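Local coordinates for spindle assembly abnormal protein 6 homolog (Drosophila melanogaster, PDB 5AL7) that builds the central scaffold of centrioles, its dimers assembling into the cartwheel that sets their nine-fold symmetry, at residues A15-I26 and A52-Q62; L27-F36 and K45-E53. The protein carries 1 engineered substitution. All coordinates share one frame; numbering follows the deposited sequence.

Contact 1: A15-I26 and A52-Q62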
loop_
_atom_site.group_PDB
_atom_site.type_symbol
_atom_site.label_atom_id
_atom_site.label_comp_id
_atom_site.label_asym_id
_atom_site.label_seq_id
_atom_site.Cartn_x
_atom_site.Cartn_y
_atom_site.Cartn_z
ATOM N N ALA A 15 -19.050 6.736 -6.794
ATOM C CA ALA A 15 -18.953 5.507 -7.541
ATOM C C ALA A 15 -17.577 4.887 -7.364
ATOM O O ALA A 15 -16.547 5.546 -7.558
ATOM C CB ALA A 15 -19.250 5.757 -9.018
ATOM N N LYS A 16 -17.587 3.617 -6.974
ATOM C CA LYS A 16 -16.382 2.816 -6.849
ATOM C C LYS A 16 -16.396 1.797 -7.963
ATOM O O LYS A 16 -17.422 1.180 -8.223
ATOM C CB LYS A 16 -16.323 2.115 -5.494
ATOM C CG LYS A 16 -16.317 3.048 -4.323
ATOM C CD LYS A 16 -16.953 2.388 -3.121
ATOM C CE LYS A 16 -17.320 3.447 -2.095
ATOM N NZ LYS A 16 -18.452 4.315 -2.558
ATOM N N MET A 17 -15.271 1.646 -8.645
ATOM C CA MET A 17 -15.148 0.656 -9.705
ATOM C C MET A 17 -14.830 -0.715 -9.104
ATOM O O MET A 17 -13.759 -1.272 -9.334
ATOM C CB MET A 17 -14.088 1.087 -10.718
ATOM C CG MET A 17 -14.431 2.404 -11.415
ATOM S SD MET A 17 -15.899 2.347 -12.477
ATOM C CE MET A 17 -15.225 1.497 -13.904
ATOM N N ASP A 18 -15.753 -1.220 -8.287
ATOM C CA ASP A 18 -15.612 -2.517 -7.635
ATOM C C ASP A 18 -16.383 -3.591 -8.406
ATOM O O ASP A 18 -17.384 -4.124 -7.915
ATOM C CB ASP A 18 -16.104 -2.439 -6.188
ATOM C CG ASP A 18 -15.554 -3.565 -5.314
ATOM O OD1 ASP A 18 -14.829 -4.437 -5.854
ATOM O OD2 ASP A 18 -15.849 -3.574 -4.088
ATOM N N TYR A 19 -15.940 -3.876 -9.628
ATOM C CA TYR A 19 -16.644 -4.826 -10.480
ATOM C C TYR A 19 -15.757 -6.003 -10.861
ATOM O O TYR A 19 -16.031 -6.707 -11.842
ATOM C CB TYR A 19 -17.177 -4.141 -11.741
ATOM C CG TYR A 19 -18.167 -3.049 -11.439
ATOM C CD1 TYR A 19 -19.469 -3.350 -11.069
ATOM C CD2 TYR A 19 -17.796 -1.705 -11.524
ATOM C CE1 TYR A 19 -20.383 -2.348 -10.783
ATOM C CE2 TYR A 19 -18.699 -0.697 -11.241
ATOM C CZ TYR A 19 -19.992 -1.026 -10.873
ATOM O OH TYR A 19 -20.896 -0.030 -10.590
ATOM N N GLY A 20 -14.684 -6.200 -10.103
ATOM C CA GLY A 20 -13.844 -7.365 -10.287
ATOM C C GLY A 20 -13.295 -7.487 -11.686
ATOM O O GLY A 20 -12.789 -6.523 -12.259
ATOM N N LYS A 21 -13.404 -8.686 -12.239
ATOM C CA LYS A 21 -12.828 -8.997 -13.531
ATOM C C LYS A 21 -13.459 -8.191 -14.672
ATOM O O LYS A 21 -12.924 -8.163 -15.779
ATOM C CB LYS A 21 -12.962 -10.488 -13.810
ATOM C CG LYS A 21 -12.073 -11.397 -12.980
ATOM C CD LYS A 21 -12.449 -12.858 -13.283
ATOM C CE LYS A 21 -11.686 -13.867 -12.439
ATOM N NZ LYS A 21 -10.259 -13.985 -12.855
ATOM N N SER A 22 -14.596 -7.549 -14.410
ATOM C CA SER A 22 -15.252 -6.702 -15.416
ATOM C C SER A 22 -14.595 -5.330 -15.573
ATOM O O SER A 22 -14.931 -4.577 -16.483
ATOM C CB SER A 22 -16.731 -6.517 -15.090
ATOM O OG SER A 22 -17.478 -7.648 -15.493
ATOM N N VAL A 23 -13.685 -4.996 -14.665
ATOM C CA VAL A 23 -12.934 -3.755 -14.761
ATOM C C VAL A 23 -11.833 -3.861 -15.816
ATOM O O VAL A 23 -10.943 -4.716 -15.733
ATOM C CB VAL A 23 -12.306 -3.358 -13.419
ATOM C CG1 VAL A 23 -11.514 -2.061 -13.570
ATOM C CG2 VAL A 23 -13.381 -3.230 -12.349
ATOM N N VAL A 24 -11.919 -2.996 -16.819
ATOM C CA VAL A 24 -10.983 -2.987 -17.932
ATOM C C VAL A 24 -10.150 -1.700 -17.911
ATOM O O VAL A 24 -10.701 -0.600 -17.880
ATOM C CB VAL A 24 -11.727 -3.088 -19.289
ATOM C CG1 VAL A 24 -10.738 -3.252 -20.419
ATOM C CG2 VAL A 24 -12.683 -4.244 -19.284
ATOM N N ASN A 25 -8.828 -1.831 -17.920
ATOM C CA ASN A 25 -7.952 -0.664 -17.993
ATOM C C ASN A 25 -7.901 -0.123 -19.412
ATOM O O ASN A 25 -7.234 -0.704 -20.270
ATOM C CB ASN A 25 -6.546 -1.007 -17.512
ATOM C CG ASN A 25 -6.312 -0.597 -16.083
ATOM O OD1 ASN A 25 -6.051 0.570 -15.796
ATOM N ND2 ASN A 25 -6.427 -1.547 -15.172
ATOM N N ILE A 26 -8.605 0.981 -19.669
ATOM C CA ILE A 26 -8.689 1.499 -21.033
ATOM C C ILE A 26 -7.362 2.121 -21.463
ATOM O O ILE A 26 -7.107 2.311 -22.660
ATOM C CB ILE A 26 -9.841 2.522 -21.194
ATOM C CG1 ILE A 26 -9.670 3.724 -20.290
ATOM C CG2 ILE A 26 -11.174 1.886 -20.895
ATOM C CD1 ILE A 26 -10.397 4.963 -20.794
ATOM N N ALA A 52 -7.332 5.178 -15.879
ATOM C CA ALA A 52 -8.519 5.210 -16.728
ATOM C C ALA A 52 -9.123 3.817 -16.898
ATOM O O ALA A 52 -8.489 2.929 -17.486
ATOM C CB ALA A 52 -8.173 5.826 -18.090
ATOM N N GLU A 53 -10.337 3.602 -16.392
ATOM C CA GLU A 53 -10.915 2.256 -16.537
ATOM C C GLU A 53 -12.430 2.250 -16.775
ATOM O O GLU A 53 -13.148 3.144 -16.319
ATOM C CB GLU A 53 -10.566 1.403 -15.306
ATOM C CG GLU A 53 -10.971 1.992 -13.956
ATOM C CD GLU A 53 -10.236 1.360 -12.765
ATOM O OE1 GLU A 53 -9.061 0.948 -12.919
ATOM O OE2 GLU A 53 -10.838 1.271 -11.673
ATOM N N ARG A 54 -12.909 1.228 -17.482
ATOM C CA ARG A 54 -14.343 1.086 -17.768
ATOM C C ARG A 54 -14.896 -0.301 -17.362
ATOM O O ARG A 54 -14.149 -1.220 -17.036
ATOM C CB ARG A 54 -14.627 1.331 -19.252
ATOM C CG ARG A 54 -14.309 0.131 -20.123
ATOM C CD ARG A 54 -14.794 0.277 -21.560
ATOM N NE ARG A 54 -14.601 -0.982 -22.281
ATOM C CZ ARG A 54 -13.559 -1.249 -23.065
ATOM N NH1 ARG A 54 -12.619 -0.330 -23.266
ATOM N NH2 ARG A 54 -13.465 -2.431 -23.666
ATOM N N VAL A 55 -16.213 -0.444 -17.394
ATOM C CA VAL A 55 -16.853 -1.721 -17.101
ATOM C C VAL A 55 -17.218 -2.424 -18.415
ATOM O O VAL A 55 -17.684 -1.791 -19.361
ATOM C CB VAL A 55 -18.118 -1.529 -16.229
ATOM C CG1 VAL A 55 -18.617 -2.848 -15.741
ATOM C CG2 VAL A 55 -17.808 -0.649 -15.038
ATOM N N ASP A 56 -16.987 -3.728 -18.487
ATOM C CA ASP A 56 -17.182 -4.449 -19.744
ATOM C C ASP A 56 -18.660 -4.712 -20.095
ATOM O O ASP A 56 -19.043 -4.707 -21.274
ATOM C CB ASP A 56 -16.385 -5.766 -19.710
ATOM C CG ASP A 56 -17.051 -6.862 -18.881
ATOM O OD1 ASP A 56 -17.831 -6.553 -17.960
ATOM O OD2 ASP A 56 -16.768 -8.048 -19.145
ATOM N N PHE A 57 -19.479 -4.949 -19.078
ATOM C CA PHE A 57 -20.871 -5.328 -19.286
ATOM C C PHE A 57 -21.867 -4.161 -19.312
ATOM O O PHE A 57 -23.038 -4.354 -19.629
ATOM C CB PHE A 57 -21.287 -6.354 -18.227
ATOM C CG PHE A 57 -21.276 -5.839 -16.816
ATOM C CD1 PHE A 57 -22.369 -5.175 -16.304
ATOM C CD2 PHE A 57 -20.188 -6.054 -15.996
ATOM C CE1 PHE A 57 -22.372 -4.725 -15.007
ATOM C CE2 PHE A 57 -20.191 -5.607 -14.696
ATOM C CZ PHE A 57 -21.283 -4.941 -14.202
ATOM N N LYS A 58 -21.424 -2.976 -18.918
ATOM C CA LYS A 58 -22.282 -1.796 -18.949
ATOM C C LYS A 58 -21.503 -0.534 -19.316
ATOM O O LYS A 58 -20.292 -0.468 -19.141
ATOM C CB LYS A 58 -22.984 -1.617 -17.603
ATOM C CG LYS A 58 -22.061 -1.330 -16.431
ATOM C CD LYS A 58 -22.886 -1.062 -15.182
ATOM C CE LYS A 58 -22.025 -0.879 -13.941
ATOM N NZ LYS A 58 -22.851 -0.586 -12.728
ATOM N N GLU A 59 -22.195 0.453 -19.864
ATOM C CA GLU A 59 -21.554 1.722 -20.195
ATOM C C GLU A 59 -21.249 2.476 -18.919
ATOM O O GLU A 59 -22.134 3.092 -18.310
ATOM C CB GLU A 59 -22.434 2.564 -21.116
ATOM C CG GLU A 59 -22.659 1.903 -22.450
ATOM C CD GLU A 59 -23.621 2.662 -23.305
ATOM O OE1 GLU A 59 -24.377 3.490 -22.749
ATOM O OE2 GLU A 59 -23.658 2.390 -24.520
ATOM N N LEU A 60 -20.002 2.365 -18.484
ATOM C CA LEU A 60 -19.552 3.070 -17.299
ATOM C C LEU A 60 -18.062 3.353 -17.375
ATOM O O LEU A 60 -17.243 2.437 -17.443
ATOM C CB LEU A 60 -19.880 2.272 -16.043
ATOM C CG LEU A 60 -19.534 2.964 -14.728
ATOM C CD1 LEU A 60 -20.300 4.273 -14.566
ATOM C CD2 LEU A 60 -19.842 2.032 -13.586
ATOM N N LEU A 61 -17.717 4.631 -17.339
ATOM C CA LEU A 61 -16.324 5.041 -17.421
ATOM C C LEU A 61 -15.894 5.814 -16.186
ATOM O O LEU A 61 -16.607 6.706 -15.715
ATOM C CB LEU A 61 -16.098 5.905 -18.655
ATOM C CG LEU A 61 -14.744 6.611 -18.736
ATOM C CD1 LEU A 61 -13.627 5.642 -19.099
ATOM C CD2 LEU A 61 -14.820 7.751 -19.710
ATOM N N GLN A 62 -14.727 5.478 -15.655
ATOM C CA GLN A 62 -14.192 6.278 -14.568
ATOM C C GLN A 62 -12.745 6.669 -14.814
ATOM O O GLN A 62 -11.914 5.837 -15.233
ATOM C CB GLN A 62 -14.303 5.557 -13.230
ATOM C CG GLN A 62 -14.226 6.520 -12.060
ATOM C CD GLN A 62 -14.034 5.826 -10.747
ATOM O OE1 GLN A 62 -12.987 5.227 -10.506
ATOM N NE2 GLN A 62 -15.026 5.913 -9.874
#
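The open end of the hairpin of strands 23-36 and 44-55 in the globular SAS-6 head domain is formed here: strand 23-25 pairs antiparallel with strand 52-55, and the chain leading into it, 15-22, folds over the 55-60 turn. Val24 and Arg54 make the hydrogen-bonded pair, Val24 N to Arg54 O at 2.9 Å and its return bond, and Ile26 N adds a more bent bond to Ala52 O. On the face of Val23 and Val55, the side chain of Met17, folded back at its second and third torsions (-65° and -77°), brings CE to 3.5 Å from Val55 CG2 and lays SD along Gln62 CB. Tyr19 lies roughly perpendicular to Val55 and Leu60; its OH accepts a bond from Lys58 NZ at 2.9 Å, and Phe57 turns its ring edge toward the tyrosine face, planes 79° apart, in an offset edge-to-face pair. Just before the first strand, Ser22 OG donates to Asp56 OD1 at 2.7 Å from above the carboxylate plane, while its carbonyl takes Asp56 N. Ile26 CG1 packs on Ala52 CB and CD1 on Leu61 CD1. Beyond the pair, Arg64 forms a salt bridge with Glu53, Leu61 joins Val79 of strand 70-80 by backbone bonds, Ile26 and Leu61 face helix 97-113, and Met17 N bonds Tyr167 OH of helix 161-187.

Contact 2: L27-F36 and K45-E53; sequences LPSVEMLVNF and KRSCLLYAE
Phe36 and Arg46 meet face to face at one end of the paired strands 28-36 and 45-53. The arginine, extended from CG to NE, runs across the phenylalanine, setting CD over the ring centre, 3.9 Å from the centroid, in a CH-pi contact. Farther out its guanidinium lies flat on the same ring, planes only 16° apart and CZ 4.7 Å from the centroid, a stacked cation-pi pair. Glu67 forms a salt bridge with Arg46 NH1, a second partner for the charge. Cys48 comes to the ring from another direction: SG lies in the ring plane at the edge, 3.7 Å from Phe36 CE1. Phe36 chi1 (-82°), with CG beside the backbone N, swings the ring over to both partners. Val34 CG2 packs on Cys48 CB, and farther along this face Met32 and Leu50 run alongside each other in the same direction, Met32 SD to Leu50 CD1 4.1 Å. On the other face Asn35 lies against Lys45, OD1 on the lysine methylenes, while Leu33 CD2 comes to 3.8 Å from Lys45 CD. Glu31 and Ser47 share a water, 3.2 Å from Ser47 OG and only weakly bonded to Glu31 OE2; Glu31 OE1 pairs with Lys68. Between the two faces, Val30 with Leu50, Met32 with Cys48 and Val34 with Arg46 each exchange two backbone bonds. The result is a twisted antiparallel beta hairpin of the SAS-6 N-terminal head, of the XRCC4-like superfamily: Met32 and Leu50 face helix 97-113, and the opposite face mixes Glu31, Ser47, Asn35 and Lys45 with Leu33 and Leu49.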
loop_
_atom_site.group_PDB
_atom_site.type_symbol
_atom_site.label_atom_id
_atom_site.label_comp_id
_atom_site.label_asym_id
_atom_site.label_seq_id
_atom_site.Cartn_x
_atom_site.Cartn_y
_atom_site.Cartn_z
ATOM N N LEU A 27 -6.521 2.418 -20.473
ATOM C CA LEU A 27 -5.197 2.990 -20.688
ATOM C C LEU A 27 -4.329 2.654 -19.494
ATOM O O LEU A 27 -4.796 2.726 -18.356
ATOM C CB LEU A 27 -5.284 4.509 -20.873
ATOM C CG LEU A 27 -4.004 5.266 -21.213
ATOM C CD1 LEU A 27 -3.650 5.045 -22.673
ATOM C CD2 LEU A 27 -4.151 6.747 -20.904
ATOM N N PRO A 28 -3.072 2.256 -19.732
ATOM C CA PRO A 28 -2.208 1.969 -18.585
ATOM C C PRO A 28 -1.971 3.208 -17.724
ATOM O O PRO A 28 -1.802 4.309 -18.259
ATOM C CB PRO A 28 -0.900 1.493 -19.236
ATOM C CG PRO A 28 -0.926 2.054 -20.597
ATOM C CD PRO A 28 -2.373 2.046 -21.009
ATOM N N SER A 29 -1.988 3.009 -16.407
ATOM C CA SER A 29 -1.791 4.077 -15.428
ATOM C C SER A 29 -0.494 4.830 -15.704
ATOM O O SER A 29 0.563 4.214 -15.867
ATOM C CB SER A 29 -1.763 3.513 -14.009
ATOM O OG SER A 29 -2.932 2.767 -13.740
ATOM N N VAL A 30 -0.579 6.154 -15.811
ATOM C CA VAL A 30 0.629 6.921 -16.141
ATOM C C VAL A 30 0.775 8.171 -15.318
ATOM O O VAL A 30 -0.182 8.637 -14.716
ATOM C CB VAL A 30 0.680 7.341 -17.631
ATOM C CG1 VAL A 30 1.163 6.201 -18.508
ATOM C CG2 VAL A 30 -0.666 7.873 -18.087
ATOM N N GLU A 31 2.001 8.681 -15.262
ATOM C CA GLU A 31 2.270 9.973 -14.649
ATOM C C GLU A 31 2.062 11.108 -15.658
ATOM O O GLU A 31 2.559 11.051 -16.782
ATOM C CB GLU A 31 3.682 10.011 -14.095
ATOM C CG GLU A 31 3.942 11.169 -13.163
ATOM C CD GLU A 31 5.346 11.157 -12.599
ATOM O OE1 GLU A 31 5.813 10.070 -12.192
ATOM O OE2 GLU A 31 5.981 12.231 -12.571
ATOM N N MET A 32 1.358 12.152 -15.239
ATOM C CA MET A 32 0.970 13.237 -16.124
ATOM C C MET A 32 1.092 14.577 -15.423
ATOM O O MET A 32 0.700 14.697 -14.273
ATOM C CB MET A 32 -0.472 13.044 -16.565
ATOM C CG MET A 32 -0.672 12.136 -17.747
ATOM S SD MET A 32 -2.388 12.256 -18.226
ATOM C CE MET A 32 -2.470 14.009 -18.518
ATOM N N LEU A 33 1.597 15.593 -16.113
ATOM C CA LEU A 33 1.657 16.936 -15.538
ATOM C C LEU A 33 0.304 17.595 -15.817
ATOM O O LEU A 33 -0.119 17.695 -16.964
ATOM C CB LEU A 33 2.825 17.741 -16.117
ATOM C CG LEU A 33 3.197 19.069 -15.445
ATOM C CD1 LEU A 33 3.611 18.819 -14.012
ATOM C CD2 LEU A 33 4.324 19.748 -16.176
ATOM N N VAL A 34 -0.407 17.953 -14.757
ATOM C CA VAL A 34 -1.769 18.464 -14.848
ATOM C C VAL A 34 -1.839 19.914 -14.380
ATOM O O VAL A 34 -1.157 20.316 -13.431
ATOM C CB VAL A 34 -2.738 17.585 -14.019
ATOM C CG1 VAL A 34 -4.147 18.152 -13.991
ATOM C CG2 VAL A 34 -2.739 16.167 -14.555
ATOM N N ASN A 35 -2.646 20.702 -15.074
ATOM C CA ASN A 35 -2.875 22.080 -14.687
ATOM C C ASN A 35 -4.008 22.224 -13.691
ATOM O O ASN A 35 -5.108 21.782 -13.945
ATOM C CB ASN A 35 -3.178 22.922 -15.933
ATOM C CG ASN A 35 -1.934 23.269 -16.697
ATOM O OD1 ASN A 35 -1.261 24.249 -16.387
ATOM N ND2 ASN A 35 -1.590 22.439 -17.678
ATOM N N PHE A 36 -3.757 22.942 -12.606
ATOM C CA PHE A 36 -4.757 23.187 -11.576
ATOM C C PHE A 36 -5.259 24.627 -11.655
ATOM O O PHE A 36 -4.549 25.577 -11.316
ATOM C CB PHE A 36 -4.178 22.865 -10.199
ATOM C CG PHE A 36 -4.220 21.391 -9.852
ATOM C CD1 PHE A 36 -3.457 20.470 -10.551
ATOM C CD2 PHE A 36 -5.031 20.931 -8.832
ATOM C CE1 PHE A 36 -3.505 19.115 -10.242
ATOM C CE2 PHE A 36 -5.075 19.578 -8.515
ATOM C CZ PHE A 36 -4.315 18.668 -9.224
ATOM N N LYS A 45 0.923 23.872 -11.678
ATOM C CA LYS A 45 1.100 22.657 -12.475
ATOM C C LYS A 45 1.705 21.578 -11.615
ATOM O O LYS A 45 2.811 21.743 -11.124
ATOM C CB LYS A 45 1.981 22.901 -13.695
ATOM C CG LYS A 45 1.272 22.698 -15.008
ATOM C CD LYS A 45 2.200 22.902 -16.182
ATOM C CE LYS A 45 1.832 24.155 -16.960
ATOM N NZ LYS A 45 2.570 24.232 -18.242
ATOM N N ARG A 46 0.974 20.481 -11.420
ATOM C CA ARG A 46 1.387 19.420 -10.492
ATOM C C ARG A 46 1.541 18.071 -11.174
ATOM O O ARG A 46 0.849 17.792 -12.148
ATOM C CB ARG A 46 0.376 19.288 -9.350
ATOM C CG ARG A 46 0.051 20.593 -8.661
ATOM C CD ARG A 46 -0.933 20.404 -7.540
ATOM N NE ARG A 46 -1.205 21.672 -6.879
ATOM C CZ ARG A 46 -2.003 21.809 -5.829
ATOM N NH1 ARG A 46 -2.622 20.750 -5.332
ATOM N NH2 ARG A 46 -2.196 23.004 -5.290
ATOM N N SER A 47 2.436 17.233 -10.655
ATOM C CA SER A 47 2.560 15.857 -11.152
ATOM C C SER A 47 1.485 14.956 -10.570
ATOM O O SER A 47 1.431 14.751 -9.352
ATOM C CB SER A 47 3.925 15.245 -10.823
ATOM O OG SER A 47 4.908 15.635 -11.755
ATOM N N CYS A 48 0.651 14.407 -11.452
ATOM C CA CYS A 48 -0.428 13.514 -11.054
ATOM C C CYS A 48 -0.250 12.123 -11.646
ATOM O O CYS A 48 0.608 11.895 -12.491
ATOM C CB CYS A 48 -1.779 14.080 -11.483
ATOM S SG CYS A 48 -2.223 15.659 -10.712
ATOM N N LEU A 49 -1.097 11.208 -11.197
ATOM C CA LEU A 49 -1.173 9.844 -11.695
ATOM C C LEU A 49 -2.571 9.620 -12.205
ATOM O O LEU A 49 -3.546 9.798 -11.455
ATOM C CB LEU A 49 -0.867 8.829 -10.593
ATOM C CG LEU A 49 0.560 8.739 -10.070
ATOM C CD1 LEU A 49 0.528 8.037 -8.742
ATOM C CD2 LEU A 49 1.435 7.986 -11.063
ATOM N N LEU A 50 -2.678 9.247 -13.477
ATOM C CA LEU A 50 -3.980 9.003 -14.066
ATOM C C LEU A 50 -4.268 7.522 -14.247
ATOM O O LEU A 50 -3.422 6.745 -14.725
ATOM C CB LEU A 50 -4.113 9.732 -15.394
ATOM C CG LEU A 50 -5.574 9.765 -15.842
ATOM C CD1 LEU A 50 -5.887 11.150 -16.352
ATOM C CD2 LEU A 50 -5.857 8.733 -16.920
ATOM N N TYR A 51 -5.483 7.172 -13.834
ATOM C CA TYR A 51 -6.057 5.837 -13.905
ATOM C C TYR A 51 -7.321 5.869 -14.748
ATOM O O TYR A 51 -8.305 6.490 -14.353
ATOM C CB TYR A 51 -6.433 5.321 -12.514
ATOM C CG TYR A 51 -5.324 5.304 -11.507
ATOM C CD1 TYR A 51 -5.060 6.415 -10.710
ATOM C CD2 TYR A 51 -4.547 4.172 -11.334
ATOM C CE1 TYR A 51 -4.039 6.388 -9.768
ATOM C CE2 TYR A 51 -3.531 4.137 -10.398
ATOM C CZ TYR A 51 -3.281 5.242 -9.620
ATOM O OH TYR A 51 -2.265 5.195 -8.697
ATOM N N ALA A 52 -7.332 5.178 -15.879
ATOM C CA ALA A 52 -8.519 5.210 -16.728
ATOM C C ALA A 52 -9.123 3.817 -16.898
ATOM O O ALA A 52 -8.489 2.929 -17.486
ATOM C CB ALA A 52 -8.173 5.826 -18.090
ATOM N N GLU A 53 -10.337 3.602 -16.392
ATOM C CA GLU A 53 -10.915 2.256 -16.537
ATOM C C GLU A 53 -12.430 2.250 -16.775
ATOM O O GLU A 53 -13.148 3.144 -16.319
ATOM C CB GLU A 53 -10.566 1.403 -15.306
ATOM C CG GLU A 53 -10.971 1.992 -13.956
ATOM C CD GLU A 53 -10.236 1.360 -12.765
ATOM O OE1 GLU A 53 -9.061 0.948 -12.919
ATOM O OE2 GLU A 53 -10.838 1.271 -11.673
HETATM O O HOH W 1 7.406 14.428 -10.252
#

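How the contacts relate
Contacts 1 and 2 are successive lengths of one beta hairpin, strands 23-36 and 44-55, with their centres about 18 Å apart. In sequence, contact 2 falls between the outer ends of contact 1, and the segments overlap at Ala52 and Glu53. The first strand turns a corner at 26-27, while strand 44-55 continues through both. Of the two shared residues, Ala52 alone touches in both contacts, meeting Ile26 in contact 1 and Leu27 in contact 2. Helix 97-113 runs beside both, reaching Ile26 and Leu61 as well as Val30, Met32 and Leu50. Contact 1 also touches helix 161-187, whereas contact 2 extends through Asn35 to strand 117-122, where the sheet's first and last strands pair.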